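Local coordinates for protein-glutamate methylesterase/protein-glutamine glutaminase (Thermotoga maritima, PDB 3SFT) that probably removes methyl groups from methylglutamate side chains of chemoreceptors and deamidates certain of their glutamines, through the catalytic domain present here, to adjust chemotactic signalling, at residues V10-S15 with V130-M135; V38-M43 with P110-T115; T62-E67 with F76-P81; D68-K73 with V95-D100. All coordinates share one frame; numbering follows the deposited sequence.

Contact 1 (V10-S15 with V130-M135); sequences VVIGSS and VILTGM
Ile12 and Val130 lie side by side on one face of the central parallel sheet of this modified doubly wound domain, where strands 9-14 and 127-131 are neighbours. Val130 is the bump here. Its CG2 meets Val10 CG1 at 3.9 Å and its CB meets Ile12 CG1, so it beds between two alternate residues of the other strand. Leu132 makes the next bump: its CD1 presses to 3.5 Å from Ile12 CG2 and also reaches Ser14 CB. Branched chains suit these positions, being broad enough to touch two neighbours at once. The opposite face is shaped by an absence. Gly13 has no side chain, and a CB there would lie 3.6 Å from Ile131 CD1; Val112 of helix 112-123 packs against its bare CA. Gly13 is gripped by its backbone, giving N-H to Val130 O and receiving Leu132 N on its O at 2.8 Å. Beyond the strands Ser15 N bonds Thr133 O at 3.0 Å. Ser15, the predicted catalytic serine, rests its CB on Gly134 CA at 3.7 Å, where any side chain on Gly134 would collide with it. Ser15 OG stands anti to the backbone N (chi1 -165°), 2.6 Å from a water, which donates to Met135 O at 2.9 Å.

Contact 2 (V38-M43 with P110-T115); sequences VVVQHM and PAVDFT
Val40 gives its two methyls to different parts of the turn and helix start at 110-115. CG1, anti to the backbone N (chi1 180°), lies 3.6 Å from Val112 N and 4.0 Å from Pro110 CB. CG2 points tip to tip at Thr115, 3.5 Å from its OG1. Between them Val40 CB meets Val112 CG2 at 3.8 Å, the two valines crossing at a slant. A beta-branched residue suits the strand backbone and offers the breadth needed to touch all three partners. Pro110, which follows a cis peptide bond, sets its ring against Val40 just before helix 112-123 begins. An alanine in place of Val40 would probably take away the methyls that meet Pro110 and Thr115 OG1 and open a gap between strand 37-41 and the helix. At the strand's end His42, a predicted active-site residue, brings CD2 to 4.0 Å from Pro110 O, while its NE2 bonds Asp138, also predicted to be catalytic. Asp138 in turn accepts the backbone N-H of Val112. The contact itself therefore rests on apolar fit. The polar groups are paired elsewhere, Thr115 OG1 with Leu86 O and His42 with Asp138, consistent with packing that places the helix start beside the predicted catalytic residues.

Contact 3 (T62-E67 with F76-P81); sequences TVKEAE and FVYIAP
Lys64 lies alongside Tyr78 on the face of the parallel sheet that also carries Thr62 and Phe76. From CB its chain turns at chi1 65°, which sets CG between the backbone N and carbonyl carbon and 4.1 Å from Tyr78 CD1. CD comes to the same distance from Phe76 CD1, so the methylenes run past two aromatic rings. Bends at chi3 and chi4 turn CE and then NZ toward the residues that follow. There NZ bonds Glu65 O at 2.8 Å and makes a salt bridge to Glu67 OE2 at 3.1 Å, on the oxygen's anti lone pair; Glu70 OE2 is a further ionic partner. A lysine suits this place because its stem is greasy and its tip charged. Strand 62-65 is outermost in the sheet; three backbone bonds, and a fourth from Ala66 just beyond it, join it to strand 76-79. The other face carries Val63, Val77, Ile79 and also Glu65. Val63 CG2 meets Val77 CB at 3.8 Å. At the strand's end Glu65 CG rests on Pro81 CB at 3.8 Å, its carboxylate bonded to Thr48. Valines and isoleucine thus make this face's apolar part; on the Lys64 face methylenes meet rings, and one ammonium is likely to draw Glu67 and Glu70 together.

Contact 4 (D68-K73 with V95-D100); sequences DGEEVK and VFFFLD
Over the centre of one face of the Phe97 ring stands Val72 CG2, 3.5 Å from the centroid and 10° off the normal, a CH-pi contact. The methyl is placed there by lying anti to the carbonyl carbon of Val72, and it also touches Val95 CG1 at 3.9 Å. Tyr78 meets the same ring in an edge-to-face pair. Phe96, on the other side of strand 94-100, brings CD1 to 3.4 Å from Gly69 O and CE1 to 3.7 Å from Glu71 CB, with the Glu71 carboxylate turned 54° from the ring. An alanine in place of Phe97 would probably leave the Val72 methyl without its aromatic floor and Tyr78 without its ring partner. Backbone bonds fix the two segments: Phe97 N to Glu70 O, Val72 N to Val95 O at 2.8 Å, and Gly69 N to Phe97 O, the donor standing above that carbonyl plane. Asp68 extends the pairing with its side chain, OD1 accepting Leu99 N at 3.0 Å, while its CB packs on Leu99 CG. A short acid suits this spot, since the carboxylate takes over an acceptor's role beyond the paired backbone. The glycine that follows readily adopts the positive phi found there. Strand 94-100 is half of a two-stranded hairpin with 85-91, and the loop 68-73 runs roughly antiparallel along its other edge, away from the active site.

Contacts 1 and 2 form the buried core and meet through the neighbouring strands 9-14 and 37-41; between them they hold Ser15 and His42, two of the three predicted catalytic residues. Contact 3 belongs to the same parallel sheet at its outer edge, joined to contact 2 through Val39 and strand 76-79. Contact 4 lies farthest out, on the separate two-stranded hairpin. Backbone bonding dominates contacts 1, 3 and 4, whereas contact 2 packs strand side chains on the helix start, with none of its hydrogen bonds between the two segments. Among these contacts, salt bridges appear toward the surface; that of Lys64 with Glu70, and a hydrogen bond between Tyr78 OH and Lys73 N, tie contacts 3 and 4 together. Val38 against Phe97 links the hairpin back to the core.

Contact 1 (V10-S15 with V130-M135)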
loop_
_atom_site.group_PDB
_atom_site.type_symbol
_atom_site.label_atom_id
_atom_site.label_comp_id
_atom_site.label_asym_id
_atom_site.label_seq_id
_atom_site.Cartn_x
_atom_site.Cartn_y
_atom_site.Cartn_z
ATOM N N VAL A 10 6.888 -0.518 -1.392
ATOM C CA VAL A 10 5.617 -0.608 -2.082
ATOM C C VAL A 10 4.514 -0.321 -1.068
ATOM O O VAL A 10 4.440 -0.954 -0.021
ATOM C CB VAL A 10 5.405 -2.006 -2.704
ATOM C CG1 VAL A 10 4.069 -2.056 -3.442
ATOM C CG2 VAL A 10 6.550 -2.340 -3.654
ATOM N N VAL A 11 3.710 0.692 -1.353
ATOM C CA VAL A 11 2.608 1.058 -0.484
ATOM C C VAL A 11 1.339 0.844 -1.298
ATOM O O VAL A 11 1.172 1.426 -2.372
ATOM C CB VAL A 11 2.712 2.526 -0.024
ATOM C CG1 VAL A 11 1.522 2.890 0.853
ATOM C CG2 VAL A 11 4.018 2.751 0.735
ATOM N N ILE A 12 0.478 -0.035 -0.795
ATOM C CA ILE A 12 -0.772 -0.383 -1.453
ATOM C C ILE A 12 -1.966 0.147 -0.683
ATOM O O ILE A 12 -2.039 0.003 0.540
ATOM C CB ILE A 12 -0.940 -1.918 -1.551
ATOM C CG1 ILE A 12 0.302 -2.552 -2.188
ATOM C CG2 ILE A 12 -2.203 -2.256 -2.337
ATOM C CD1 ILE A 12 0.176 -4.050 -2.458
ATOM N N GLY A 13 -2.900 0.748 -1.415
ATOM C CA GLY A 13 -4.110 1.283 -0.820
ATOM C C GLY A 13 -5.298 0.573 -1.437
ATOM O O GLY A 13 -5.378 0.434 -2.657
ATOM N N SER A 14 -6.229 0.129 -0.601
ATOM C CA SER A 14 -7.397 -0.594 -1.081
ATOM C C SER A 14 -8.604 -0.439 -0.164
ATOM O O SER A 14 -8.468 -0.126 1.020
ATOM C CB SER A 14 -7.056 -2.078 -1.217
ATOM O OG SER A 14 -6.488 -2.576 -0.012
ATOM N N SER A 15 -9.787 -0.686 -0.720
ATOM C CA SER A 15 -11.016 -0.604 0.041
ATOM C C SER A 15 -11.984 -1.714 -0.381
ATOM O O SER A 15 -11.713 -2.886 -0.141
ATOM C CB SER A 15 -11.653 0.778 -0.109
ATOM O OG SER A 15 -12.642 0.975 0.884
ATOM N N VAL A 130 0.568 1.674 -5.156
ATOM C CA VAL A 130 -0.380 0.810 -5.848
ATOM C C VAL A 130 -1.770 1.107 -5.297
ATOM O O VAL A 130 -2.048 0.853 -4.129
ATOM C CB VAL A 130 -0.059 -0.697 -5.628
ATOM C CG1 VAL A 130 -1.004 -1.557 -6.455
ATOM C CG2 VAL A 130 1.381 -0.998 -6.012
ATOM N N ILE A 131 -2.635 1.666 -6.134
ATOM C CA ILE A 131 -3.983 2.001 -5.702
ATOM C C ILE A 131 -4.964 1.019 -6.314
ATOM O O ILE A 131 -5.187 1.002 -7.525
ATOM C CB ILE A 131 -4.342 3.452 -6.080
ATOM C CG1 ILE A 131 -3.277 4.403 -5.528
ATOM C CG2 ILE A 131 -5.721 3.820 -5.552
ATOM C CD1 ILE A 131 -3.064 4.290 -4.030
ATOM N N LEU A 132 -5.542 0.198 -5.450
ATOM C CA LEU A 132 -6.484 -0.833 -5.856
ATOM C C LEU A 132 -7.944 -0.423 -5.739
ATOM O O LEU A 132 -8.268 0.683 -5.299
ATOM C CB LEU A 132 -6.253 -2.092 -5.011
ATOM C CG LEU A 132 -4.818 -2.624 -4.971
ATOM C CD1 LEU A 132 -4.765 -3.901 -4.130
ATOM C CD2 LEU A 132 -4.332 -2.894 -6.389
ATOM N N THR A 133 -8.798 -1.367 -6.129
ATOM C CA THR A 133 -10.252 -1.280 -6.097
ATOM C C THR A 133 -10.752 -0.644 -4.807
ATOM O O THR A 133 -10.162 -0.848 -3.742
ATOM C CB THR A 133 -10.850 -2.713 -6.197
ATOM O OG1 THR A 133 -12.269 -2.675 -6.014
ATOM C CG2 THR A 133 -10.229 -3.627 -5.141
ATOM N N GLY A 134 -11.840 0.118 -4.909
ATOM C CA GLY A 134 -12.407 0.766 -3.740
ATOM C C GLY A 134 -13.179 2.037 -4.038
ATOM O O GLY A 134 -13.024 2.640 -5.102
ATOM N N MET A 135 -14.030 2.435 -3.098
ATOM C CA MET A 135 -14.821 3.652 -3.235
ATOM C C MET A 135 -14.026 4.842 -2.734
ATOM O O MET A 135 -13.131 4.697 -1.904
ATOM C CB MET A 135 -16.103 3.577 -2.406
ATOM C CG MET A 135 -17.241 2.810 -3.019
ATOM S SD MET A 135 -18.767 2.909 -2.040
ATOM C CE MET A 135 -19.792 2.176 -3.214
HETATM O O HOH W 1 -13.385 3.492 0.755
#

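Contact 2 (V38-M43 with P110-T115)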
loop_
_atom_site.group_PDB
_atom_site.type_symbol
_atom_site.label_atom_id
_atom_site.label_comp_id
_atom_site.label_asym_id
_atom_site.label_seq_id
_atom_site.Cartn_x
_atom_site.Cartn_y
_atom_site.Cartn_z
ATOM N N VAL A 38 3.703 -2.417 2.240
ATOM C CA VAL A 38 2.778 -1.889 3.238
ATOM C C VAL A 38 1.384 -1.828 2.621
ATOM O O VAL A 38 1.201 -1.294 1.523
ATOM C CB VAL A 38 3.195 -0.471 3.700
ATOM C CG1 VAL A 38 2.223 0.050 4.743
ATOM C CG2 VAL A 38 4.616 -0.493 4.259
ATOM N N VAL A 39 0.407 -2.401 3.309
ATOM C CA VAL A 39 -0.957 -2.405 2.806
ATOM C C VAL A 39 -1.906 -1.669 3.740
ATOM O O VAL A 39 -1.985 -1.984 4.922
ATOM C CB VAL A 39 -1.486 -3.854 2.615
ATOM C CG1 VAL A 39 -2.945 -3.833 2.167
ATOM C CG2 VAL A 39 -0.632 -4.602 1.600
ATOM N N VAL A 40 -2.598 -0.667 3.204
ATOM C CA VAL A 40 -3.582 0.094 3.959
ATOM C C VAL A 40 -4.942 -0.241 3.345
ATOM O O VAL A 40 -5.304 0.261 2.281
ATOM C CB VAL A 40 -3.343 1.623 3.876
ATOM C CG1 VAL A 40 -4.402 2.356 4.673
ATOM C CG2 VAL A 40 -1.953 1.983 4.405
ATOM N N GLN A 41 -5.665 -1.130 4.011
ATOM C CA GLN A 41 -6.982 -1.571 3.575
ATOM C C GLN A 41 -8.039 -0.969 4.493
ATOM O O GLN A 41 -7.970 -1.142 5.711
ATOM C CB GLN A 41 -7.038 -3.111 3.635
ATOM C CG GLN A 41 -8.436 -3.747 3.580
ATOM C CD GLN A 41 -9.108 -3.625 2.229
ATOM O OE1 GLN A 41 -8.497 -3.866 1.196
ATOM N NE2 GLN A 41 -10.388 -3.285 2.236
ATOM N N HIS A 42 -9.000 -0.253 3.908
ATOM C CA HIS A 42 -10.097 0.357 4.671
ATOM C C HIS A 42 -10.940 -0.770 5.252
ATOM O O HIS A 42 -11.374 -1.666 4.529
ATOM C CB HIS A 42 -11.003 1.213 3.779
ATOM C CG HIS A 42 -10.314 2.375 3.136
ATOM N ND1 HIS A 42 -10.978 3.274 2.331
ATOM C CD2 HIS A 42 -9.025 2.780 3.171
ATOM C CE1 HIS A 42 -10.127 4.183 1.895
ATOM N NE2 HIS A 42 -8.935 3.908 2.389
ATOM N N MET A 43 -11.175 -0.719 6.554
ATOM C CA MET A 43 -11.958 -1.755 7.208
ATOM C C MET A 43 -12.261 -1.332 8.636
ATOM O O MET A 43 -11.460 -0.635 9.265
ATOM C CB MET A 43 -11.167 -3.069 7.205
ATOM C CG MET A 43 -12.009 -4.295 6.885
ATOM S SD MET A 43 -11.126 -5.508 5.890
ATOM C CE MET A 43 -9.577 -5.655 6.843
ATOM N N PRO A 110 -7.046 3.964 9.309
ATOM C CA PRO A 110 -5.993 4.559 8.478
ATOM C C PRO A 110 -6.404 4.924 7.050
ATOM O O PRO A 110 -7.268 4.283 6.454
ATOM C CB PRO A 110 -4.923 3.468 8.462
ATOM C CG PRO A 110 -5.748 2.209 8.500
ATOM C CD PRO A 110 -6.756 2.543 9.580
ATOM N N ALA A 111 -5.786 5.980 6.535
ATOM C CA ALA A 111 -6.008 6.452 5.168
ATOM C C ALA A 111 -4.682 6.209 4.465
ATOM O O ALA A 111 -3.629 6.537 5.014
ATOM C CB ALA A 111 -6.319 7.938 5.160
ATOM N N VAL A 112 -4.714 5.634 3.266
ATOM C CA VAL A 112 -3.467 5.381 2.551
ATOM C C VAL A 112 -2.724 6.687 2.213
ATOM O O VAL A 112 -1.505 6.680 2.081
ATOM C CB VAL A 112 -3.670 4.485 1.291
ATOM C CG1 VAL A 112 -4.208 5.291 0.121
ATOM C CG2 VAL A 112 -2.355 3.793 0.922
ATOM N N ASP A 113 -3.447 7.808 2.131
ATOM C CA ASP A 113 -2.820 9.110 1.850
ATOM C C ASP A 113 -1.758 9.455 2.902
ATOM O O ASP A 113 -0.690 9.967 2.572
ATOM C CB ASP A 113 -3.861 10.239 1.803
ATOM C CG ASP A 113 -4.583 10.331 0.465
ATOM O OD1 ASP A 113 -4.121 9.719 -0.524
ATOM O OD2 ASP A 113 -5.615 11.028 0.404
ATOM N N PHE A 114 -2.060 9.169 4.166
ATOM C CA PHE A 114 -1.124 9.445 5.257
ATOM C C PHE A 114 0.150 8.606 5.122
ATOM O O PHE A 114 1.263 9.132 5.244
ATOM C CB PHE A 114 -1.784 9.177 6.614
ATOM C CG PHE A 114 -0.948 9.608 7.795
ATOM C CD1 PHE A 114 -1.183 10.831 8.418
ATOM C CD2 PHE A 114 0.071 8.793 8.285
ATOM C CE1 PHE A 114 -0.416 11.235 9.512
ATOM C CE2 PHE A 114 0.841 9.187 9.375
ATOM C CZ PHE A 114 0.597 10.410 9.989
ATOM N N THR A 115 -0.009 7.304 4.886
ATOM C CA THR A 115 1.140 6.408 4.740
ATOM C C THR A 115 2.015 6.781 3.536
ATOM O O THR A 115 3.249 6.762 3.622
ATOM C CB THR A 115 0.692 4.933 4.633
ATOM O OG1 THR A 115 -0.016 4.568 5.825
ATOM C CG2 THR A 115 1.892 4.004 4.476
#

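Contact 3 (T62-E67 with F76-P81)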
loop_
_atom_site.group_PDB
_atom_site.type_symbol
_atom_site.label_atom_id
_atom_site.label_comp_id
_atom_site.label_asym_id
_atom_site.label_seq_id
_atom_site.Cartn_x
_atom_site.Cartn_y
_atom_site.Cartn_z
ATOM N N THR A 62 6.060 -13.072 4.488
ATOM C CA THR A 62 5.459 -13.099 5.814
ATOM C C THR A 62 4.515 -11.911 5.953
ATOM O O THR A 62 4.945 -10.756 5.913
ATOM C CB THR A 62 6.529 -13.051 6.923
ATOM O OG1 THR A 62 7.412 -14.171 6.777
ATOM C CG2 THR A 62 5.875 -13.104 8.303
ATOM N N VAL A 63 3.224 -12.202 6.090
ATOM C CA VAL A 63 2.212 -11.162 6.217
ATOM C C VAL A 63 1.765 -11.013 7.661
ATOM O O VAL A 63 1.323 -11.975 8.291
ATOM C CB VAL A 63 0.981 -11.450 5.331
ATOM C CG1 VAL A 63 0.015 -10.277 5.377
ATOM C CG2 VAL A 63 1.414 -11.737 3.893
ATOM N N LYS A 64 1.852 -9.790 8.170
ATOM C CA LYS A 64 1.468 -9.512 9.543
ATOM C C LYS A 64 0.951 -8.094 9.654
ATOM O O LYS A 64 1.061 -7.304 8.719
ATOM C CB LYS A 64 2.676 -9.681 10.477
ATOM C CG LYS A 64 3.807 -8.672 10.229
ATOM C CD LYS A 64 5.037 -8.951 11.094
ATOM C CE LYS A 64 4.759 -8.721 12.563
ATOM N NZ LYS A 64 4.421 -7.299 12.832
ATOM N N GLU A 65 0.406 -7.779 10.819
ATOM C CA GLU A 65 -0.114 -6.459 11.102
ATOM C C GLU A 65 1.085 -5.578 11.474
ATOM O O GLU A 65 2.015 -6.042 12.137
ATOM C CB GLU A 65 -1.093 -6.558 12.272
ATOM C CG GLU A 65 -2.143 -5.466 12.321
ATOM C CD GLU A 65 -3.364 -5.857 13.147
ATOM O OE1 GLU A 65 -4.496 -5.620 12.674
ATOM O OE2 GLU A 65 -3.193 -6.400 14.263
ATOM N N ALA A 66 1.100 -4.333 10.995
ATOM C CA ALA A 66 2.193 -3.418 11.316
ATOM C C ALA A 66 2.097 -3.045 12.787
ATOM O O ALA A 66 1.000 -2.831 13.300
ATOM C CB ALA A 66 2.116 -2.164 10.455
ATOM N N GLU A 67 3.244 -2.981 13.462
ATOM C CA GLU A 67 3.287 -2.628 14.881
ATOM C C GLU A 67 4.050 -1.332 15.119
ATOM O O GLU A 67 5.001 -1.011 14.399
ATOM C CB GLU A 67 3.922 -3.751 15.703
ATOM C CG GLU A 67 3.157 -5.055 15.660
ATOM C CD GLU A 67 3.802 -6.130 16.509
ATOM O OE1 GLU A 67 3.739 -6.018 17.754
ATOM O OE2 GLU A 67 4.371 -7.085 15.931
ATOM N N PHE A 76 8.535 -8.900 4.046
ATOM C CA PHE A 76 7.322 -8.783 4.850
ATOM C C PHE A 76 6.262 -7.924 4.161
ATOM O O PHE A 76 6.577 -7.045 3.354
ATOM C CB PHE A 76 7.626 -8.137 6.203
ATOM C CG PHE A 76 8.426 -8.999 7.136
ATOM C CD1 PHE A 76 7.788 -9.765 8.108
ATOM C CD2 PHE A 76 9.819 -9.022 7.069
ATOM C CE1 PHE A 76 8.523 -10.544 9.006
ATOM C CE2 PHE A 76 10.568 -9.798 7.962
ATOM C CZ PHE A 76 9.917 -10.560 8.932
ATOM N N VAL A 77 5.004 -8.189 4.502
ATOM C CA VAL A 77 3.863 -7.446 3.996
ATOM C C VAL A 77 3.136 -7.017 5.270
ATOM O O VAL A 77 2.698 -7.855 6.062
ATOM C CB VAL A 77 2.954 -8.330 3.105
ATOM C CG1 VAL A 77 1.742 -7.532 2.616
ATOM C CG2 VAL A 77 3.745 -8.843 1.910
ATOM N N TYR A 78 3.097 -5.710 5.507
ATOM C CA TYR A 78 2.471 -5.167 6.707
ATOM C C TYR A 78 1.078 -4.586 6.465
ATOM O O TYR A 78 0.905 -3.715 5.618
ATOM C CB TYR A 78 3.367 -4.090 7.317
ATOM C CG TYR A 78 4.800 -4.519 7.560
ATOM C CD1 TYR A 78 5.170 -5.144 8.752
ATOM C CD2 TYR A 78 5.789 -4.281 6.605
ATOM C CE1 TYR A 78 6.489 -5.521 8.987
ATOM C CE2 TYR A 78 7.112 -4.653 6.830
ATOM C CZ TYR A 78 7.454 -5.272 8.023
ATOM O OH TYR A 78 8.754 -5.640 8.253
ATOM N N ILE A 79 0.097 -5.071 7.223
ATOM C CA ILE A 79 -1.278 -4.596 7.113
ATOM C C ILE A 79 -1.483 -3.526 8.187
ATOM O O ILE A 79 -1.205 -3.766 9.366
ATOM C CB ILE A 79 -2.303 -5.741 7.364
ATOM C CG1 ILE A 79 -2.036 -6.936 6.440
ATOM C CG2 ILE A 79 -3.714 -5.227 7.206
ATOM C CD1 ILE A 79 -1.942 -6.600 4.957
ATOM N N ALA A 80 -1.948 -2.345 7.788
ATOM C CA ALA A 80 -2.175 -1.267 8.750
ATOM C C ALA A 80 -3.302 -1.629 9.728
ATOM O O ALA A 80 -4.371 -2.062 9.312
ATOM C CB ALA A 80 -2.499 0.034 8.018
ATOM N N PRO A 81 -3.052 -1.510 11.044
ATOM C CA PRO A 81 -4.063 -1.827 12.056
ATOM C C PRO A 81 -5.111 -0.714 12.146
ATOM O O PRO A 81 -4.855 0.420 11.725
ATOM C CB PRO A 81 -3.236 -1.926 13.336
ATOM C CG PRO A 81 -2.187 -0.892 13.122
ATOM C CD PRO A 81 -1.773 -1.145 11.683
#

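Contact 4 (D68-K73 with V95-D100)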
loop_
_atom_site.group_PDB
_atom_site.type_symbol
_atom_site.label_atom_id
_atom_site.label_comp_id
_atom_site.label_asym_id
_atom_site.label_seq_id
_atom_site.Cartn_x
_atom_site.Cartn_y
_atom_site.Cartn_z
ATOM N N ASP A 68 3.627 -0.597 16.143
ATOM C CA ASP A 68 4.243 0.669 16.503
ATOM C C ASP A 68 5.721 0.479 16.870
ATOM O O ASP A 68 6.066 -0.395 17.668
ATOM C CB ASP A 68 3.468 1.294 17.663
ATOM C CG ASP A 68 3.974 2.671 18.033
ATOM O OD1 ASP A 68 3.987 3.565 17.164
ATOM O OD2 ASP A 68 4.355 2.859 19.204
ATOM N N GLY A 69 6.587 1.267 16.235
ATOM C CA GLY A 69 8.014 1.178 16.490
ATOM C C GLY A 69 8.722 0.037 15.773
ATOM O O GLY A 69 9.939 -0.104 15.883
ATOM N N GLU A 70 7.968 -0.785 15.048
ATOM C CA GLU A 70 8.543 -1.915 14.319
ATOM C C GLU A 70 9.357 -1.457 13.107
ATOM O O GLU A 70 8.993 -0.492 12.432
ATOM C CB GLU A 70 7.432 -2.873 13.871
ATOM C CG GLU A 70 7.907 -4.085 13.061
ATOM C CD GLU A 70 6.769 -5.014 12.635
ATOM O OE1 GLU A 70 5.593 -4.596 12.661
ATOM O OE2 GLU A 70 7.053 -6.171 12.268
ATOM N N GLU A 71 10.466 -2.148 12.851
ATOM C CA GLU A 71 11.325 -1.836 11.716
ATOM C C GLU A 71 10.727 -2.402 10.428
ATOM O O GLU A 71 10.354 -3.576 10.373
ATOM C CB GLU A 71 12.730 -2.413 11.925
ATOM C CG GLU A 71 13.747 -1.912 10.899
ATOM C CD GLU A 71 15.110 -2.577 11.006
ATOM O OE1 GLU A 71 15.481 -3.052 12.106
ATOM O OE2 GLU A 71 15.815 -2.619 9.976
ATOM N N VAL A 72 10.635 -1.561 9.400
ATOM C CA VAL A 72 10.087 -1.954 8.103
ATOM C C VAL A 72 11.153 -2.735 7.329
ATOM O O VAL A 72 12.137 -2.161 6.873
ATOM C CB VAL A 72 9.669 -0.706 7.304
ATOM C CG1 VAL A 72 8.965 -1.103 6.031
ATOM C CG2 VAL A 72 8.768 0.180 8.158
ATOM N N LYS A 73 10.938 -4.037 7.157
ATOM C CA LYS A 73 11.914 -4.890 6.477
ATOM C C LYS A 73 11.402 -5.606 5.233
ATOM O O LYS A 73 10.208 -5.859 5.103
ATOM C CB LYS A 73 12.438 -5.950 7.455
ATOM C CG LYS A 73 12.968 -5.399 8.777
ATOM C CD LYS A 73 13.589 -6.500 9.633
ATOM C CE LYS A 73 12.566 -7.567 10.022
ATOM N NZ LYS A 73 13.195 -8.738 10.714
ATOM N N VAL A 95 14.116 2.376 8.730
ATOM C CA VAL A 95 12.749 2.890 8.694
ATOM C C VAL A 95 11.856 2.145 9.684
ATOM O O VAL A 95 11.880 0.915 9.758
ATOM C CB VAL A 95 12.149 2.818 7.272
ATOM C CG1 VAL A 95 10.730 3.383 7.267
ATOM C CG2 VAL A 95 13.020 3.613 6.305
ATOM N N PHE A 96 11.075 2.909 10.443
ATOM C CA PHE A 96 10.187 2.351 11.457
ATOM C C PHE A 96 8.757 2.864 11.319
ATOM O O PHE A 96 8.527 3.973 10.835
ATOM C CB PHE A 96 10.705 2.712 12.861
ATOM C CG PHE A 96 12.094 2.205 13.148
ATOM C CD1 PHE A 96 12.288 0.963 13.745
ATOM C CD2 PHE A 96 13.210 2.966 12.811
ATOM C CE1 PHE A 96 13.577 0.479 14.002
ATOM C CE2 PHE A 96 14.505 2.490 13.063
ATOM C CZ PHE A 96 14.683 1.240 13.661
ATOM N N PHE A 97 7.801 2.052 11.760
ATOM C CA PHE A 97 6.392 2.427 11.728
ATOM C C PHE A 97 6.044 3.205 12.989
ATOM O O PHE A 97 6.714 3.090 14.014
ATOM C CB PHE A 97 5.491 1.184 11.744
ATOM C CG PHE A 97 5.504 0.388 10.477
ATOM C CD1 PHE A 97 5.062 0.947 9.282
ATOM C CD2 PHE A 97 5.911 -0.941 10.486
ATOM C CE1 PHE A 97 5.023 0.193 8.113
ATOM C CE2 PHE A 97 5.876 -1.702 9.325
ATOM C CZ PHE A 97 5.428 -1.130 8.133
ATOM N N PHE A 98 4.985 3.995 12.907
ATOM C CA PHE A 98 4.482 4.710 14.067
ATOM C C PHE A 98 2.985 4.877 13.887
ATOM O O PHE A 98 2.502 5.057 12.766
ATOM C CB PHE A 98 5.213 6.038 14.349
ATOM C CG PHE A 98 4.929 7.144 13.368
ATOM C CD1 PHE A 98 3.789 7.930 13.493
ATOM C CD2 PHE A 98 5.851 7.456 12.373
ATOM C CE1 PHE A 98 3.573 9.018 12.645
ATOM C CE2 PHE A 98 5.646 8.541 11.521
ATOM C CZ PHE A 98 4.505 9.323 11.661
ATOM N N LEU A 99 2.250 4.674 14.974
ATOM C CA LEU A 99 0.804 4.789 14.947
ATOM C C LEU A 99 0.386 6.197 15.331
ATOM O O LEU A 99 0.589 6.646 16.459
ATOM C CB LEU A 99 0.171 3.736 15.860
ATOM C CG LEU A 99 0.463 2.289 15.442
ATOM C CD1 LEU A 99 -0.198 1.314 16.399
ATOM C CD2 LEU A 99 -0.024 2.050 14.019
ATOM N N ASP A 100 -0.162 6.900 14.352
ATOM C CA ASP A 100 -0.594 8.275 14.521
ATOM C C ASP A 100 -2.108 8.333 14.713
ATOM O O ASP A 100 -2.855 7.627 14.033
ATOM C CB ASP A 100 -0.160 9.070 13.285
ATOM C CG ASP A 100 -0.519 10.530 13.367
ATOM O OD1 ASP A 100 0.291 11.320 13.896
ATOM O OD2 ASP A 100 -1.607 10.884 12.880
#